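Lipopolysaccharide biosynthesis protein wbpB (Thermus thermophilus, PDB 3O9Z) probably oxidises a UDP-linked sugar with NAD in the biosynthesis of 2,3-diacetamido-2,3-dideoxy-D-mannuronic acid, with 2-oxoglutarate bound beside the cofactor. Local coordinates at residues V154-Y158 and H187-L192; F196-V202 and Y215-A221; F59-E64 and M91-L95. All coordinates share one frame. Numbering follows the deposited sequence.

Interaction 1. Residues V154-Y158 and H187-L192; sequences VVLTY and HFFDLL. With AKG (2-oxoglutaric acid), chain F; NAD (nicotinamide-adenine-dinucleotide), chain E.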
loop_
_atom_site.group_PDB
_atom_site.type_symbol
_atom_site.label_atom_id
_atom_site.label_comp_id
_atom_site.label_asym_id
_atom_site.label_seq_id
_atom_site.Cartn_x
_atom_site.Cartn_y
_atom_site.Cartn_z
ATOM N N VAL A 154 10.562 -35.819 25.504
ATOM C CA VAL A 154 10.165 -34.416 25.703
ATOM C C VAL A 154 8.791 -34.205 25.084
ATOM O O VAL A 154 8.512 -34.721 23.992
ATOM C CB VAL A 154 11.154 -33.495 24.964
ATOM C CG1 VAL A 154 10.672 -32.020 25.104
ATOM C CG2 VAL A 154 12.567 -33.622 25.521
ATOM N N VAL A 155 7.942 -33.457 25.776
ATOM C CA VAL A 155 6.679 -33.017 25.200
ATOM C C VAL A 155 6.744 -31.497 25.163
ATOM O O VAL A 155 6.930 -30.845 26.197
ATOM C CB VAL A 155 5.480 -33.468 26.047
ATOM C CG1 VAL A 155 4.203 -32.889 25.477
ATOM C CG2 VAL A 155 5.404 -34.995 26.060
ATOM N N LEU A 156 6.613 -30.923 23.973
ATOM C CA LEU A 156 6.696 -29.459 23.795
ATOM C C LEU A 156 5.310 -29.028 23.363
ATOM O O LEU A 156 4.758 -29.546 22.380
ATOM C CB LEU A 156 7.642 -29.161 22.613
ATOM C CG LEU A 156 8.142 -27.731 22.456
ATOM C CD1 LEU A 156 7.040 -26.756 22.070
ATOM C CD2 LEU A 156 8.944 -27.254 23.690
ATOM N N THR A 157 4.708 -28.112 24.131
ATOM C CA THR A 157 3.383 -27.592 23.807
ATOM C C THR A 157 3.467 -26.078 23.745
ATOM O O THR A 157 4.032 -25.441 24.644
ATOM C CB THR A 157 2.406 -27.965 24.938
ATOM O OG1 THR A 157 2.458 -29.383 25.132
ATOM C CG2 THR A 157 0.964 -27.602 24.539
ATOM N N TYR A 158 3.040 -25.510 22.622
ATOM C CA TYR A 158 3.304 -24.096 22.349
ATOM C C TYR A 158 2.020 -23.493 21.801
ATOM O O TYR A 158 1.699 -23.656 20.611
ATOM C CB TYR A 158 4.463 -23.977 21.330
ATOM C CG TYR A 158 5.142 -22.632 21.350
ATOM C CD1 TYR A 158 4.564 -21.510 20.745
ATOM C CD2 TYR A 158 6.339 -22.468 22.036
ATOM C CE1 TYR A 158 5.231 -20.273 20.769
ATOM C CE2 TYR A 158 6.987 -21.245 22.103
ATOM C CZ TYR A 158 6.441 -20.158 21.464
ATOM O OH TYR A 158 7.061 -18.923 21.509
ATOM N N HIS A 187 10.695 -20.475 17.286
ATOM C CA HIS A 187 11.133 -20.317 18.656
ATOM C C HIS A 187 11.414 -21.673 19.274
ATOM O O HIS A 187 12.463 -21.841 19.902
ATOM C CB HIS A 187 10.056 -19.604 19.480
ATOM C CG HIS A 187 10.031 -18.116 19.322
ATOM N ND1 HIS A 187 11.041 -17.293 19.776
ATOM C CD2 HIS A 187 9.079 -17.307 18.800
ATOM C CE1 HIS A 187 10.713 -16.034 19.537
ATOM N NE2 HIS A 187 9.543 -16.017 18.922
ATOM N N PHE A 188 10.453 -22.570 19.180
ATOM C CA PHE A 188 10.664 -23.851 19.846
ATOM C C PHE A 188 11.524 -24.814 19.034
ATOM O O PHE A 188 12.236 -25.610 19.677
ATOM C CB PHE A 188 9.367 -24.474 20.399
ATOM C CG PHE A 188 8.467 -25.105 19.375
ATOM C CD1 PHE A 188 7.335 -24.448 18.947
ATOM C CD2 PHE A 188 8.728 -26.387 18.895
ATOM C CE1 PHE A 188 6.500 -25.011 18.018
ATOM C CE2 PHE A 188 7.889 -26.951 17.963
ATOM C CZ PHE A 188 6.783 -26.246 17.531
ATOM N N PHE A 189 11.479 -24.788 17.698
ATOM C CA PHE A 189 12.412 -25.628 16.929
ATOM C C PHE A 189 13.830 -25.212 17.320
ATOM O O PHE A 189 14.731 -26.063 17.480
ATOM C CB PHE A 189 12.132 -25.659 15.423
ATOM C CG PHE A 189 10.836 -26.336 15.095
ATOM C CD1 PHE A 189 10.635 -27.684 15.375
ATOM C CD2 PHE A 189 9.808 -25.626 14.507
ATOM C CE1 PHE A 189 9.422 -28.278 15.089
ATOM C CE2 PHE A 189 8.621 -26.240 14.187
ATOM C CZ PHE A 189 8.398 -27.550 14.515
ATOM N N ASP A 190 14.062 -23.906 17.449
ATOM C CA ASP A 190 15.371 -23.430 17.841
ATOM C C ASP A 190 15.744 -23.797 19.272
ATOM O O ASP A 190 16.891 -24.219 19.533
ATOM C CB ASP A 190 15.477 -21.924 17.580
ATOM C CG ASP A 190 16.849 -21.416 17.912
ATOM O OD1 ASP A 190 17.734 -21.582 17.036
ATOM O OD2 ASP A 190 17.004 -20.959 19.063
ATOM N N LEU A 191 14.794 -23.693 20.201
ATOM C CA LEU A 191 15.019 -24.118 21.581
ATOM C C LEU A 191 15.448 -25.581 21.604
ATOM O O LEU A 191 16.433 -25.938 22.281
ATOM C CB LEU A 191 13.716 -23.947 22.393
ATOM C CG LEU A 191 13.731 -24.539 23.806
ATOM C CD1 LEU A 191 14.813 -23.894 24.685
ATOM C CD2 LEU A 191 12.336 -24.396 24.447
ATOM N N LEU A 192 14.727 -26.410 20.865
ATOM C CA LEU A 192 15.022 -27.843 20.863
ATOM C C LEU A 192 16.360 -28.149 20.212
ATOM O O LEU A 192 17.068 -29.038 20.701
ATOM C CB LEU A 192 13.931 -28.609 20.133
ATOM C CG LEU A 192 12.573 -28.556 20.852
ATOM C CD1 LEU A 192 11.470 -29.070 19.910
ATOM C CD2 LEU A 192 12.539 -29.302 22.222
HETATM C C1 AKG F . 5.578 -13.791 16.752
HETATM O O1 AKG F . 4.379 -13.471 16.964
HETATM O O2 AKG F . 6.107 -13.631 15.646
HETATM C C2 AKG F . 6.457 -14.254 17.803
HETATM O O5 AKG F . 7.619 -14.536 17.521
HETATM C C3 AKG F . 5.948 -14.418 19.211
HETATM C C4 AKG F . 5.521 -15.875 19.383
HETATM C C5 AKG F . 4.820 -16.151 20.699
HETATM O O3 AKG F . 3.918 -15.384 21.083
HETATM O O4 AKG F . 5.158 -17.129 21.370
HETATM P PA NAD E . 4.042 -6.258 11.817
HETATM O O1A NAD E . 3.415 -5.653 13.017
HETATM O O2A NAD E . 3.217 -6.730 10.610
HETATM O O5B NAD E . 5.065 -5.130 11.399
HETATM C C5B NAD E . 5.768 -5.385 10.214
HETATM C C4B NAD E . 6.358 -4.046 9.711
HETATM O O4B NAD E . 7.256 -4.265 8.592
HETATM C C3B NAD E . 5.200 -3.179 9.143
HETATM O O3B NAD E . 5.154 -1.883 9.775
HETATM C C2B NAD E . 5.464 -3.118 7.629
HETATM O O2B NAD E . 5.037 -1.906 6.991
HETATM C C1B NAD E . 7.019 -3.185 7.680
HETATM N N9A NAD E . 7.567 -3.553 6.348
HETATM C C8A NAD E . 7.054 -4.158 5.242
HETATM N N7A NAD E . 7.959 -4.208 4.267
HETATM C C5A NAD E . 9.074 -3.539 4.706
HETATM C C6A NAD E . 10.365 -3.219 4.139
HETATM N N6A NAD E . 10.652 -3.561 2.845
HETATM N N1A NAD E . 11.157 -2.569 4.984
HETATM C C2A NAD E . 10.957 -2.188 6.239
HETATM N N3A NAD E . 9.742 -2.454 6.784
HETATM C C4A NAD E . 8.867 -3.134 6.035
HETATM O O3 NAD E . 4.924 -7.509 12.283
HETATM P PN NAD E . 5.731 -7.790 13.592
HETATM O O1N NAD E . 4.885 -8.673 14.507
HETATM O O2N NAD E . 6.302 -6.511 14.138
HETATM O O5D NAD E . 6.858 -8.810 13.100
HETATM C C5D NAD E . 8.010 -8.172 12.609
HETATM C C4D NAD E . 9.129 -9.228 12.656
HETATM O O4D NAD E . 9.390 -9.442 14.061
HETATM C C3D NAD E . 8.805 -10.590 12.026
HETATM O O3D NAD E . 10.080 -11.121 11.541
HETATM C C2D NAD E . 8.403 -11.408 13.264
HETATM O O2D NAD E . 8.675 -12.792 13.109
HETATM C C1D NAD E . 9.212 -10.822 14.428
HETATM N N1N NAD E . 8.558 -10.982 15.726
HETATM C C2N NAD E . 9.247 -11.458 16.741
HETATM C C3N NAD E . 8.745 -11.637 18.014
HETATM C C7N NAD E . 9.651 -12.252 19.002
HETATM O O7N NAD E . 10.894 -12.198 18.883
HETATM N N7N NAD E . 9.036 -12.737 20.074
HETATM C C4N NAD E . 7.414 -11.258 18.233
HETATM C C5N NAD E . 6.737 -10.675 17.161
HETATM C C6N NAD E . 7.312 -10.518 15.902
#
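Strand 154-158 runs nearly antiparallel to helix 187-192, at 156° and with axes 10.2 Å apart, a spacing that the side chains between them must fill. Val154, Leu156 and Tyr158, every second residue of the strand, point their CA-CB bonds at the helix, whereas Thr157 turns away and bonds to His308. Leu156, in a t/m rotamer, lays CD1 over the face of the Phe188 ring, 3.8 Å from the centroid of that ring: a CH-pi contact that lets branched and flat side chains pack closely. Phe188 takes chi1 near +76° (p), which sets its ring against both Leu156 and Tyr158; Tyr158 CG comes 3.7 Å from Phe188 CD1, the two rings being inclined at 37°. Further along, m/t Leu192 and t/p Leu191 meet aliphatic ends: Leu192 CD2 lies 4.4 Å from both Val154 CG1 and Leu156 CD2, and Leu191 CD2 lies 4.5 Å from Leu156 CD2.

The character changes at the other end. With chi1 at -159° (t), Tyr158 extends its ring along the helix end until its OH is 3.7 Å from His187 CB and donates a 2.6 Å hydrogen bond to AKG O4. His187, at chi1 -80° (m), directs its imidazole to the same ligand, with NE2 giving a 2.8 Å hydrogen bond to AKG O5 and lying 3.5 Å from NAD N7N. Arg162, Lys103, Thr160 and Arg247 also hydrogen-bond 2-oxoglutarate. Helix on sheet, with Tyr158 and His187 lining a 2-oxoglutarate pocket beside the nicotinamide, is consistent with the substrate-site layout of the C-terminal alpha/beta domain in Gfo/Idh/MocA oxidoreductases.

Interaction 2. Residues F196-V202 and Y215-A221; sequences FGRALHV and YLELEGA
This is an antiparallel beta contact at the edge of the C-terminal sheet, where the chain leaves helix 186-196 and pairs with strand 211-218. Gly197 ends the helix at phi/psi 83/-157; a CB there would clash with Glu219 OE1, which instead accepts Arg198 N (2.9 Å). Glu219 N bonds Arg198 O (3.0 Å), and Gly220 N bonds Phe196 O (2.8 Å). Leu218-Ala221 form a type I turn, placing Ala221 CB over the Phe196 ring (chi1 -56°, m), 3.6 Å from its centroid; methyl size allows this CH-pi contact. Ala199 pairs with Leu218 (non-hydrogen-bonded, CA-CA 4.2 Å), its small CB 3.4 Å from Leu218 CD2. Leu200, at -82/-27, and His201 both face Glu217, whose O accepts Leu200 N at 2.7 Å and His201 N at 3.3 Å; Glu217 N bonds His201 O (2.9 Å), a hydrogen-bonded pair (CA-CA 5.0 Å). Val202 (t) meets Leu216 (m/t), CG2 to CD2 3.8 Å, on the apolar face with Ala199 and Leu218. The motif is a beta hairpin with a classic beta bulge.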
loop_
_atom_site.group_PDB
_atom_site.type_symbol
_atom_site.label_atom_id
_atom_site.label_comp_id
_atom_site.label_asym_id
_atom_site.label_seq_id
_atom_site.Cartn_x
_atom_site.Cartn_y
_atom_site.Cartn_z
ATOM N N PHE A 196 19.179 -29.968 22.260
ATOM C CA PHE A 196 19.215 -31.392 21.916
ATOM C C PHE A 196 19.865 -31.719 20.584
ATOM O O PHE A 196 19.942 -32.888 20.192
ATOM C CB PHE A 196 17.815 -32.006 21.955
ATOM C CG PHE A 196 17.098 -31.845 23.263
ATOM C CD1 PHE A 196 17.644 -32.361 24.432
ATOM C CD2 PHE A 196 15.876 -31.196 23.328
ATOM C CE1 PHE A 196 16.961 -32.244 25.646
ATOM C CE2 PHE A 196 15.187 -31.071 24.503
ATOM C CZ PHE A 196 15.728 -31.586 25.688
ATOM N N GLY A 197 20.334 -30.716 19.858
ATOM C CA GLY A 197 21.003 -30.993 18.589
ATOM C C GLY A 197 20.198 -31.197 17.332
ATOM O O GLY A 197 19.070 -30.727 17.216
ATOM N N ARG A 198 20.783 -31.894 16.364
ATOM C CA ARG A 198 20.272 -31.941 15.014
ATOM C C ARG A 198 19.125 -32.941 14.948
ATOM O O ARG A 198 19.139 -33.986 15.637
ATOM C CB ARG A 198 21.385 -32.425 14.076
ATOM C CG ARG A 198 21.031 -32.420 12.582
ATOM C CD ARG A 198 22.096 -33.135 11.709
ATOM N NE ARG A 198 21.713 -33.142 10.300
ATOM C CZ ARG A 198 21.991 -32.158 9.448
ATOM N NH1 ARG A 198 22.669 -31.093 9.852
ATOM N NH2 ARG A 198 21.597 -32.237 8.185
ATOM N N ALA A 199 18.164 -32.681 14.078
ATOM C CA ALA A 199 17.065 -33.585 13.879
ATOM C C ALA A 199 17.409 -34.700 12.898
ATOM O O ALA A 199 17.630 -34.481 11.691
ATOM C CB ALA A 199 15.802 -32.829 13.419
ATOM N N LEU A 200 17.389 -35.923 13.406
ATOM C CA LEU A 200 17.620 -37.088 12.553
ATOM C C LEU A 200 16.384 -37.516 11.795
ATOM O O LEU A 200 16.471 -38.093 10.716
ATOM C CB LEU A 200 18.097 -38.230 13.471
ATOM C CG LEU A 200 19.241 -37.901 14.435
ATOM C CD1 LEU A 200 19.596 -39.172 15.214
ATOM C CD2 LEU A 200 20.467 -37.410 13.662
ATOM N N HIS A 201 15.207 -37.236 12.342
ATOM C CA HIS A 201 13.957 -37.664 11.738
ATOM C C HIS A 201 12.901 -36.642 12.108
ATOM O O HIS A 201 12.861 -36.161 13.236
ATOM C CB HIS A 201 13.565 -39.055 12.265
ATOM C CG HIS A 201 12.212 -39.528 11.830
ATOM N ND1 HIS A 201 11.905 -39.829 10.520
ATOM C CD2 HIS A 201 11.114 -39.854 12.554
ATOM C CE1 HIS A 201 10.663 -40.272 10.448
ATOM N NE2 HIS A 201 10.162 -40.300 11.670
ATOM N N VAL A 202 12.084 -36.257 11.134
ATOM C CA VAL A 202 11.003 -35.300 11.385
ATOM C C VAL A 202 9.683 -35.850 10.862
ATOM O O VAL A 202 9.659 -36.451 9.769
ATOM C CB VAL A 202 11.253 -33.995 10.595
ATOM C CG1 VAL A 202 10.083 -33.018 10.827
ATOM C CG2 VAL A 202 12.535 -33.354 11.064
ATOM N N TYR A 215 6.413 -34.884 15.458
ATOM C CA TYR A 215 7.427 -35.597 16.256
ATOM C C TYR A 215 8.795 -35.311 15.671
ATOM O O TYR A 215 8.932 -35.180 14.436
ATOM C CB TYR A 215 7.125 -37.098 16.162
ATOM C CG TYR A 215 8.128 -38.022 16.829
ATOM C CD1 TYR A 215 8.087 -38.190 18.223
ATOM C CD2 TYR A 215 9.112 -38.645 16.085
ATOM C CE1 TYR A 215 8.996 -39.001 18.840
ATOM C CE2 TYR A 215 10.037 -39.494 16.736
ATOM C CZ TYR A 215 9.941 -39.638 18.091
ATOM O OH TYR A 215 10.856 -40.509 18.678
ATOM N N LEU A 216 9.818 -35.201 16.503
ATOM C CA LEU A 216 11.197 -35.108 16.063
ATOM C C LEU A 216 11.998 -36.167 16.787
ATOM O O LEU A 216 11.837 -36.340 17.986
ATOM C CB LEU A 216 11.851 -33.776 16.447
ATOM C CG LEU A 216 11.059 -32.536 16.022
ATOM C CD1 LEU A 216 11.495 -31.296 16.795
ATOM C CD2 LEU A 216 11.358 -32.334 14.514
ATOM N N GLU A 217 12.950 -36.760 16.090
ATOM C CA GLU A 217 14.043 -37.464 16.761
ATOM C C GLU A 217 15.283 -36.612 16.615
ATOM O O GLU A 217 15.763 -36.434 15.487
ATOM C CB GLU A 217 14.256 -38.838 16.116
ATOM C CG GLU A 217 15.376 -39.619 16.849
ATOM C CD GLU A 217 15.925 -40.804 16.060
ATOM O OE1 GLU A 217 15.561 -41.014 14.888
ATOM O OE2 GLU A 217 16.757 -41.530 16.631
ATOM N N LEU A 218 15.788 -36.094 17.729
ATOM C CA LEU A 218 16.997 -35.267 17.739
ATOM C C LEU A 218 18.140 -36.061 18.359
ATOM O O LEU A 218 17.905 -37.085 19.037
ATOM C CB LEU A 218 16.785 -34.004 18.578
ATOM C CG LEU A 218 15.488 -33.239 18.221
ATOM C CD1 LEU A 218 15.253 -32.078 19.188
ATOM C CD2 LEU A 218 15.403 -32.847 16.749
ATOM N N GLU A 219 19.362 -35.601 18.141
ATOM C CA GLU A 219 20.521 -36.276 18.747
ATOM C C GLU A 219 20.299 -36.518 20.232
ATOM O O GLU A 219 20.583 -37.641 20.710
ATOM C CB GLU A 219 21.764 -35.415 18.560
ATOM C CG GLU A 219 22.233 -35.435 17.111
ATOM C CD GLU A 219 23.401 -34.477 16.898
ATOM O OE1 GLU A 219 23.221 -33.244 17.012
ATOM O OE2 GLU A 219 24.544 -34.950 16.682
ATOM N N GLY A 220 19.727 -35.567 20.970
ATOM C CA GLY A 220 19.606 -35.674 22.421
ATOM C C GLY A 220 18.206 -35.876 22.952
ATOM O O GLY A 220 17.993 -35.807 24.160
ATOM N N ALA A 221 17.213 -36.065 22.085
ATOM C CA ALA A 221 15.836 -36.200 22.573
ATOM C C ALA A 221 14.896 -36.758 21.538
ATOM O O ALA A 221 15.073 -36.550 20.342
ATOM C CB ALA A 221 15.273 -34.821 22.986
#

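Interaction 3. Residues F59-E64 and M91-L95; sequences FEAYLE and MALRL
Two neighbouring helices of the NAD-binding Rossmann fold, 56-68 and 85-94, meet here on one side of the mostly parallel sheet. Segment 59-64 is regular helix; 91-94 belongs to the end of helix 85-94, and Leu95 follows, its N bonded to Met91 O at 3.0 Å. The nearest CA atoms are Glu60 to Met91, 7.4 Å, and Glu64 to Leu95, 5.8 Å, so the backbones approach more closely towards the Leu95 end.

Phe59, at chi1 178° (t), sends its ring onto strands 5-9, 29-34 and 75-78, where a large apolar group fills the space under the helix. Met91 (t/t/p) reaches its edge: CE lies 3.9 Å from Phe59 CE2, and SD is 5.5 Å from the centroid of the Phe59 ring, a Met-aromatic contact. Glu60, extended in t/t, has the length to span the helices; its aliphatic part lies along Leu95, with CG 4.2 Å from Leu95 CD2, while its carboxylate meets Arg94, whose p/t/p chain bends back to receive it. Leu63 (m/t) packs CB 3.7 Å from Leu95 CD1, and Glu64 CB is 3.7 Å from Leu95 CD2. The branched Leu95 (m/t) thereby fills the hollow between Glu60, Leu63 and Glu64, also bringing CD2 to 3.5 Å from Glu60 O. The carboxylate of Glu64 pairs instead with Arg90 and Arg94 of the second subunit, and Glu60 OE2 also bridges to that second Arg94, carrying the charge network across a subunit interface. Within the chain, the salt bridge is a hydrogen bond from Arg94 NH2 to Glu60 OE1, 2.8 Å long with an N-H...O angle of 159°.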
loop_
_atom_site.group_PDB
_atom_site.type_symbol
_atom_site.label_atom_id
_atom_site.label_comp_id
_atom_site.label_asym_id
_atom_site.label_seq_id
_atom_site.Cartn_x
_atom_site.Cartn_y
_atom_site.Cartn_z
ATOM N N PHE A 59 16.597 4.622 1.373
ATOM C CA PHE A 59 17.236 4.312 2.628
ATOM C C PHE A 59 18.630 3.691 2.343
ATOM O O PHE A 59 19.572 4.131 2.960
ATOM C CB PHE A 59 16.354 3.205 3.234
ATOM C CG PHE A 59 16.819 2.639 4.546
ATOM C CD1 PHE A 59 16.811 3.308 5.756
ATOM C CD2 PHE A 59 17.222 1.293 4.568
ATOM C CE1 PHE A 59 17.127 2.719 6.985
ATOM C CE2 PHE A 59 17.544 0.687 5.767
ATOM C CZ PHE A 59 17.525 1.334 6.989
ATOM N N GLU A 60 18.710 2.817 1.348
ATOM C CA GLU A 60 20.020 2.218 0.997
ATOM C C GLU A 60 20.991 3.313 0.517
ATOM O O GLU A 60 22.156 3.285 0.958
ATOM C CB GLU A 60 19.815 1.155 -0.092
ATOM C CG GLU A 60 21.070 0.345 -0.399
ATOM C CD GLU A 60 20.750 -0.916 -1.143
ATOM O OE1 GLU A 60 21.584 -1.842 -1.090
ATOM O OE2 GLU A 60 19.760 -0.939 -1.936
ATOM N N ALA A 61 20.536 4.169 -0.408
ATOM C CA ALA A 61 21.445 5.196 -0.931
ATOM C C ALA A 61 21.937 6.078 0.187
ATOM O O ALA A 61 23.080 6.543 0.150
ATOM C CB ALA A 61 20.734 6.002 -1.999
ATOM N N TYR A 62 21.087 6.414 1.167
ATOM C CA TYR A 62 21.436 7.220 2.312
ATOM C C TYR A 62 22.474 6.557 3.202
ATOM O O TYR A 62 23.490 7.170 3.538
ATOM C CB TYR A 62 20.156 7.591 3.087
ATOM C CG TYR A 62 20.464 8.283 4.381
ATOM C CD1 TYR A 62 20.913 9.605 4.350
ATOM C CD2 TYR A 62 20.428 7.626 5.590
ATOM C CE1 TYR A 62 21.264 10.261 5.509
ATOM C CE2 TYR A 62 20.744 8.290 6.760
ATOM C CZ TYR A 62 21.164 9.600 6.710
ATOM O OH TYR A 62 21.513 10.282 7.855
ATOM N N LEU A 63 22.249 5.283 3.498
ATOM C CA LEU A 63 23.214 4.552 4.296
ATOM C C LEU A 63 24.520 4.379 3.512
ATOM O O LEU A 63 25.551 4.378 4.147
ATOM C CB LEU A 63 22.665 3.183 4.701
ATOM C CG LEU A 63 21.487 3.310 5.699
ATOM C CD1 LEU A 63 21.042 1.899 6.018
ATOM C CD2 LEU A 63 21.799 4.056 7.003
ATOM N N GLU A 64 24.471 4.266 2.187
ATOM C CA GLU A 64 25.686 4.143 1.352
ATOM C C GLU A 64 26.415 5.472 1.374
ATOM O O GLU A 64 27.655 5.473 1.498
ATOM C CB GLU A 64 25.298 3.730 -0.060
ATOM C CG GLU A 64 26.482 3.396 -1.021
ATOM C CD GLU A 64 25.942 2.854 -2.308
ATOM O OE1 GLU A 64 25.116 3.559 -2.956
ATOM O OE2 GLU A 64 26.309 1.695 -2.667
ATOM N N MET A 91 21.413 -6.373 2.137
ATOM C CA MET A 91 21.614 -4.926 2.055
ATOM C C MET A 91 22.582 -4.478 3.148
ATOM O O MET A 91 23.516 -3.682 2.878
ATOM C CB MET A 91 20.255 -4.229 2.221
ATOM C CG MET A 91 20.310 -2.690 2.381
ATOM S SD MET A 91 18.635 -1.899 2.187
ATOM C CE MET A 91 17.680 -2.523 3.582
ATOM N N ALA A 92 22.372 -4.900 4.397
ATOM C CA ALA A 92 23.252 -4.559 5.497
ATOM C C ALA A 92 24.704 -4.895 5.059
ATOM O O ALA A 92 25.609 -4.035 5.152
ATOM C CB ALA A 92 22.894 -5.334 6.766
ATOM N N LEU A 93 24.895 -6.115 4.597
ATOM C CA LEU A 93 26.273 -6.567 4.335
ATOM C C LEU A 93 26.885 -5.730 3.222
ATOM O O LEU A 93 28.105 -5.431 3.237
ATOM C CB LEU A 93 26.347 -8.076 4.055
ATOM C CG LEU A 93 25.785 -9.046 5.092
ATOM C CD1 LEU A 93 25.933 -10.485 4.624
ATOM C CD2 LEU A 93 26.397 -8.833 6.471
ATOM N N ARG A 94 26.156 -5.517 2.129
ATOM C CA ARG A 94 26.713 -4.706 1.048
ATOM C C ARG A 94 27.024 -3.276 1.413
ATOM O O ARG A 94 27.906 -2.681 0.783
ATOM C CB ARG A 94 25.958 -4.798 -0.295
ATOM C CG ARG A 94 24.729 -3.864 -0.441
ATOM C CD ARG A 94 24.084 -3.892 -1.828
ATOM N NE ARG A 94 23.476 -5.197 -2.134
ATOM C CZ ARG A 94 22.206 -5.516 -1.862
ATOM N NH1 ARG A 94 21.789 -6.743 -2.121
ATOM N NH2 ARG A 94 21.357 -4.621 -1.376
ATOM N N LEU A 95 26.340 -2.753 2.425
ATOM C CA LEU A 95 26.534 -1.406 2.994
ATOM C C LEU A 95 27.645 -1.395 4.031
ATOM O O LEU A 95 28.001 -0.347 4.564
ATOM C CB LEU A 95 25.249 -0.875 3.668
ATOM C CG LEU A 95 24.100 -0.492 2.726
ATOM C CD1 LEU A 95 22.817 -0.299 3.520
ATOM C CD2 LEU A 95 24.430 0.798 2.040
#

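How the interactions relate
Along the chain interaction 3 comes first, in the Rossmann domain, then interactions 1 and 2 in the C-terminal alpha/beta domain. The latter two have centres 11 Å apart and touch. Helix 186-196 leads directly into strand 199-207, and both contacts reach the same six-stranded sheet; Leu192 CD1 meets Leu216 CD1 at 3.8 Å, so they share one apolar layer. Interaction 3 lies on the opposite side of the chain's centre, its centre 36 Å from interaction 1 and 39 Å from interaction 2. Interaction 1 adjoins the 2-oxoglutarate and nicotinamide site; interaction 3 also lies near NAD, the side chain of Met91 being about 7 Å from a bound NAD, and meets a second subunit.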